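Transcriptional regulator, ROK family (Vibrio cholerae O1 biovar eltor, PDB 1Z05) probably binds DNA as a zinc-containing transcriptional regulator of the ROK family, a homologue of E. coli Mlc linked to control of carbohydrate metabolism. Local coordinates at residues A[347-358]-A[385-394]. Numbering follows the deposited sequence.
Sequences AAIAIVINLFNP and QSLPVYHQDL
Direct polar contact between the segments rests on N354, whose ND2 donates to Q385 O at 3.0 Å. The acceptor lies close to the N354 amide plane, and the donor sits in the carbonyl plane of Q385, although an N-H...O angle of 139° shows the bond to be bent. A weak bond from ND2 back to A350 O, one helical turn earlier, helps fix the rotation of the amide.

Two waters extend the polar link: one donates to both A347 O and Q385 OE1, and the other donates to N354 O while accepting from Y390 OH (2.6 Å).

Aromatic packing centres on Y390. The side chain of N357 crosses it at about a right angle, its amide stacked on one ring face with the planes 13° apart. I353 O and N354 O, from the last turn of the helix, lie instead at the ring edge, the former 3.2 Å from Y390 CD2. N357 leaves the helix with positive phi (50°), and its CG, anti to the backbone N, is carried over the ring.

These pieces belong to the α/β half of the ASKHA-type ROK fold built on the sheet containing strands 360-364 and 395-398; 347-358 ends helix 332-356 ahead of the first of these strands, and 385-394 leads from helix 371-385 into the second. At the subunit interface, N263 of the second subunit packs on both N357 and Y390.

Apolar contacts add to these. I353 CG2 lies 3.8 Å from Y390 CB as the two side chains slide past each other in opposite directions, whereas I353 and L394 meet tip to tip, CD1 to CD2 at 3.6 Å. Further up the helix, A350 CB packs against Q385 CB at 3.7 Å.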
loop_
_atom_site.group_PDB
_atom_site.type_symbol
_atom_site.label_atom_id
_atom_site.label_comp_id
_atom_site.label_asym_id
_atom_site.label_seq_id
_atom_site.Cartn_x
_atom_site.Cartn_y
_atom_site.Cartn_z
ATOM N N ALA A 347 -9.439 18.793 -4.976
ATOM C CA ALA A 347 -8.455 18.990 -3.911
ATOM C C ALA A 347 -8.082 17.669 -3.218
ATOM O O ALA A 347 -6.907 17.388 -2.981
ATOM C CB ALA A 347 -8.969 20.021 -2.879
ATOM N N ALA A 348 -9.080 16.861 -2.904
ATOM C CA ALA A 348 -8.834 15.575 -2.245
ATOM C C ALA A 348 -8.133 14.588 -3.190
ATOM O O ALA A 348 -7.207 13.861 -2.786
ATOM C CB ALA A 348 -10.141 15.001 -1.705
ATOM N N ILE A 349 -8.556 14.589 -4.452
ATOM C CA ILE A 349 -7.960 13.721 -5.462
ATOM C C ILE A 349 -6.506 14.134 -5.751
ATOM O O ILE A 349 -5.653 13.269 -5.950
ATOM C CB ILE A 349 -8.816 13.677 -6.764
ATOM C CG1 ILE A 349 -10.183 13.058 -6.468
ATOM C CG2 ILE A 349 -8.097 12.889 -7.866
ATOM C CD1 ILE A 349 -11.192 13.204 -7.596
ATOM N N ALA A 350 -6.224 15.440 -5.748
ATOM C CA ALA A 350 -4.845 15.925 -5.909
ATOM C C ALA A 350 -3.925 15.406 -4.806
ATOM O O ALA A 350 -2.756 15.108 -5.054
ATOM C CB ALA A 350 -4.792 17.438 -5.964
ATOM N N ILE A 351 -4.450 15.333 -3.588
ATOM C CA ILE A 351 -3.722 14.745 -2.461
ATOM C C ILE A 351 -3.340 13.285 -2.727
ATOM O O ILE A 351 -2.193 12.886 -2.525
ATOM C CB ILE A 351 -4.540 14.880 -1.154
ATOM C CG1 ILE A 351 -4.520 16.347 -0.703
ATOM C CG2 ILE A 351 -3.970 13.980 -0.058
ATOM C CD1 ILE A 351 -5.567 16.697 0.354
ATOM N N VAL A 352 -4.309 12.505 -3.199
ATOM C CA VAL A 352 -4.120 11.089 -3.494
ATOM C C VAL A 352 -3.122 10.875 -4.645
ATOM O O VAL A 352 -2.275 9.952 -4.592
ATOM C CB VAL A 352 -5.495 10.422 -3.759
ATOM C CG1 VAL A 352 -5.344 9.025 -4.301
ATOM C CG2 VAL A 352 -6.309 10.396 -2.452
ATOM N N ILE A 353 -3.202 11.744 -5.655
ATOM C CA ILE A 353 -2.255 11.733 -6.775
ATOM C C ILE A 353 -0.831 11.970 -6.280
ATOM O O ILE A 353 0.078 11.215 -6.627
ATOM C CB ILE A 353 -2.640 12.797 -7.851
ATOM C CG1 ILE A 353 -3.907 12.342 -8.584
ATOM C CG2 ILE A 353 -1.491 13.034 -8.833
ATOM C CD1 ILE A 353 -4.605 13.434 -9.362
ATOM N N ASN A 354 -0.644 13.026 -5.487
ATOM C CA ASN A 354 0.649 13.325 -4.850
ATOM C C ASN A 354 1.263 12.152 -4.087
ATOM O O ASN A 354 2.461 11.895 -4.185
ATOM C CB ASN A 354 0.505 14.512 -3.897
ATOM C CG ASN A 354 0.661 15.841 -4.595
ATOM O OD1 ASN A 354 1.709 16.131 -5.157
ATOM N ND2 ASN A 354 -0.370 16.672 -4.536
ATOM N N LEU A 355 0.438 11.460 -3.316
ATOM C CA LEU A 355 0.904 10.365 -2.480
ATOM C C LEU A 355 1.104 9.058 -3.226
ATOM O O LEU A 355 1.978 8.273 -2.859
ATOM C CB LEU A 355 -0.069 10.127 -1.335
ATOM C CG LEU A 355 -0.117 11.257 -0.318
ATOM C CD1 LEU A 355 -1.351 11.066 0.485
ATOM C CD2 LEU A 355 1.109 11.252 0.586
ATOM N N PHE A 356 0.302 8.815 -4.258
ATOM C CA PHE A 356 0.307 7.503 -4.904
ATOM C C PHE A 356 0.800 7.445 -6.348
ATOM O O PHE A 356 1.113 6.358 -6.833
ATOM C CB PHE A 356 -1.065 6.836 -4.799
ATOM C CG PHE A 356 -1.442 6.456 -3.404
ATOM C CD1 PHE A 356 -0.927 5.297 -2.823
ATOM C CD2 PHE A 356 -2.316 7.248 -2.667
ATOM C CE1 PHE A 356 -1.267 4.950 -1.535
ATOM C CE2 PHE A 356 -2.662 6.906 -1.369
ATOM C CZ PHE A 356 -2.135 5.748 -0.808
ATOM N N ASN A 357 0.857 8.591 -7.033
ATOM C CA ASN A 357 1.269 8.634 -8.448
ATOM C C ASN A 357 0.488 7.597 -9.296
ATOM O O ASN A 357 1.103 6.771 -9.986
ATOM C CB ASN A 357 2.788 8.403 -8.540
ATOM C CG ASN A 357 3.382 8.753 -9.902
ATOM O OD1 ASN A 357 2.718 9.302 -10.789
ATOM N ND2 ASN A 357 4.663 8.441 -10.058
ATOM N N PRO A 358 -0.867 7.639 -9.250
ATOM C CA PRO A 358 -1.650 6.633 -9.975
ATOM C C PRO A 358 -1.616 6.849 -11.488
ATOM O O PRO A 358 -1.317 7.957 -11.951
ATOM C CB PRO A 358 -3.075 6.849 -9.450
ATOM C CG PRO A 358 -3.116 8.279 -9.073
ATOM C CD PRO A 358 -1.737 8.621 -8.574
ATOM N N GLN A 385 -2.913 21.571 -8.186
ATOM C CA GLN A 385 -2.550 21.074 -6.856
ATOM C C GLN A 385 -1.768 19.757 -6.844
ATOM O O GLN A 385 -1.632 19.111 -5.801
ATOM C CB GLN A 385 -3.804 20.968 -5.990
ATOM C CG GLN A 385 -4.564 22.313 -5.868
ATOM C CD GLN A 385 -5.867 22.184 -5.116
ATOM O OE1 GLN A 385 -6.026 21.302 -4.270
ATOM N NE2 GLN A 385 -6.808 23.077 -5.408
ATOM N N SER A 386 -1.253 19.370 -8.004
ATOM C CA SER A 386 -0.389 18.193 -8.123
ATOM C C SER A 386 0.627 18.435 -9.228
ATOM O O SER A 386 0.420 19.311 -10.076
ATOM C CB SER A 386 -1.212 16.909 -8.367
ATOM O OG SER A 386 -1.881 16.928 -9.622
ATOM N N LEU A 387 1.738 17.693 -9.189
ATOM C CA LEU A 387 2.820 17.848 -10.160
ATOM C C LEU A 387 2.348 17.585 -11.593
ATOM O O LEU A 387 1.689 16.571 -11.853
ATOM C CB LEU A 387 3.976 16.894 -9.832
ATOM C CG LEU A 387 4.908 17.191 -8.652
ATOM C CD1 LEU A 387 5.805 15.990 -8.346
ATOM C CD2 LEU A 387 5.750 18.415 -8.901
ATOM N N PRO A 388 2.678 18.499 -12.525
ATOM C CA PRO A 388 2.456 18.270 -13.954
ATOM C C PRO A 388 2.826 16.864 -14.419
ATOM O O PRO A 388 2.002 16.207 -15.049
ATOM C CB PRO A 388 3.341 19.335 -14.608
ATOM C CG PRO A 388 3.233 20.481 -13.649
ATOM C CD PRO A 388 3.255 19.839 -12.280
ATOM N N VAL A 389 4.022 16.388 -14.077
ATOM C CA VAL A 389 4.455 15.047 -14.488
ATOM C C VAL A 389 3.513 13.930 -14.002
ATOM O O VAL A 389 3.363 12.903 -14.669
ATOM C CB VAL A 389 5.946 14.764 -14.100
ATOM C CG1 VAL A 389 6.109 14.517 -12.602
ATOM C CG2 VAL A 389 6.504 13.594 -14.902
ATOM N N TYR A 390 2.871 14.149 -12.855
ATOM C CA TYR A 390 1.947 13.173 -12.263
ATOM C C TYR A 390 0.589 13.128 -12.953
ATOM O O TYR A 390 -0.056 12.089 -12.973
ATOM C CB TYR A 390 1.702 13.496 -10.787
ATOM C CG TYR A 390 2.734 12.977 -9.806
ATOM C CD1 TYR A 390 4.108 13.047 -10.074
ATOM C CD2 TYR A 390 2.330 12.452 -8.587
ATOM C CE1 TYR A 390 5.043 12.572 -9.150
ATOM C CE2 TYR A 390 3.247 11.988 -7.659
ATOM C CZ TYR A 390 4.593 12.049 -7.934
ATOM O OH TYR A 390 5.472 11.576 -6.983
ATOM N N HIS A 391 0.139 14.260 -13.483
ATOM C CA HIS A 391 -1.220 14.348 -14.011
ATOM C C HIS A 391 -1.303 14.590 -15.525
ATOM O O HIS A 391 -2.382 14.891 -16.043
ATOM C CB HIS A 391 -2.043 15.397 -13.238
ATOM C CG HIS A 391 -1.585 16.808 -13.437
ATOM N ND1 HIS A 391 -1.094 17.580 -12.407
ATOM C CD2 HIS A 391 -1.544 17.587 -14.543
ATOM C CE1 HIS A 391 -0.767 18.773 -12.873
ATOM N NE2 HIS A 391 -1.024 18.803 -14.168
ATOM N N GLN A 392 -0.175 14.443 -16.219
ATOM C CA GLN A 392 -0.092 14.716 -17.661
ATOM C C GLN A 392 -0.994 13.822 -18.516
ATOM O O GLN A 392 -1.853 14.314 -19.255
ATOM C CB GLN A 392 1.362 14.643 -18.158
ATOM C CG GLN A 392 2.048 16.008 -18.254
ATOM C CD GLN A 392 3.517 15.932 -18.673
ATOM O OE1 GLN A 392 4.014 14.884 -19.102
ATOM N NE2 GLN A 392 4.217 17.056 -18.547
ATOM N N ASP A 393 -0.788 12.514 -18.408
ATOM C CA ASP A 393 -1.541 11.532 -19.183
ATOM C C ASP A 393 -2.588 10.848 -18.308
ATOM O O ASP A 393 -2.923 9.675 -18.503
ATOM C CB ASP A 393 -0.583 10.501 -19.794
ATOM C CG ASP A 393 0.605 10.189 -18.887
ATOM O OD1 ASP A 393 0.393 9.876 -17.692
ATOM O OD2 ASP A 393 1.755 10.253 -19.375
ATOM N N LEU A 394 -3.108 11.599 -17.345
ATOM C CA LEU A 394 -3.998 11.042 -16.342
ATOM C C LEU A 394 -5.450 11.126 -16.786
ATOM O O LEU A 394 -6.036 12.209 -16.856
ATOM C CB LEU A 394 -3.781 11.744 -14.994
ATOM C CG LEU A 394 -4.285 11.114 -13.694
ATOM C CD1 LEU A 394 -3.917 9.641 -13.577
ATOM C CD2 LEU A 394 -3.721 11.887 -12.522
HETATM O O HOH W 1 -5.051 19.361 -2.662
HETATM O O HOH W 2 4.370 10.236 -4.991
HETATM O O HOH W 3 0.119 10.144 -11.159
#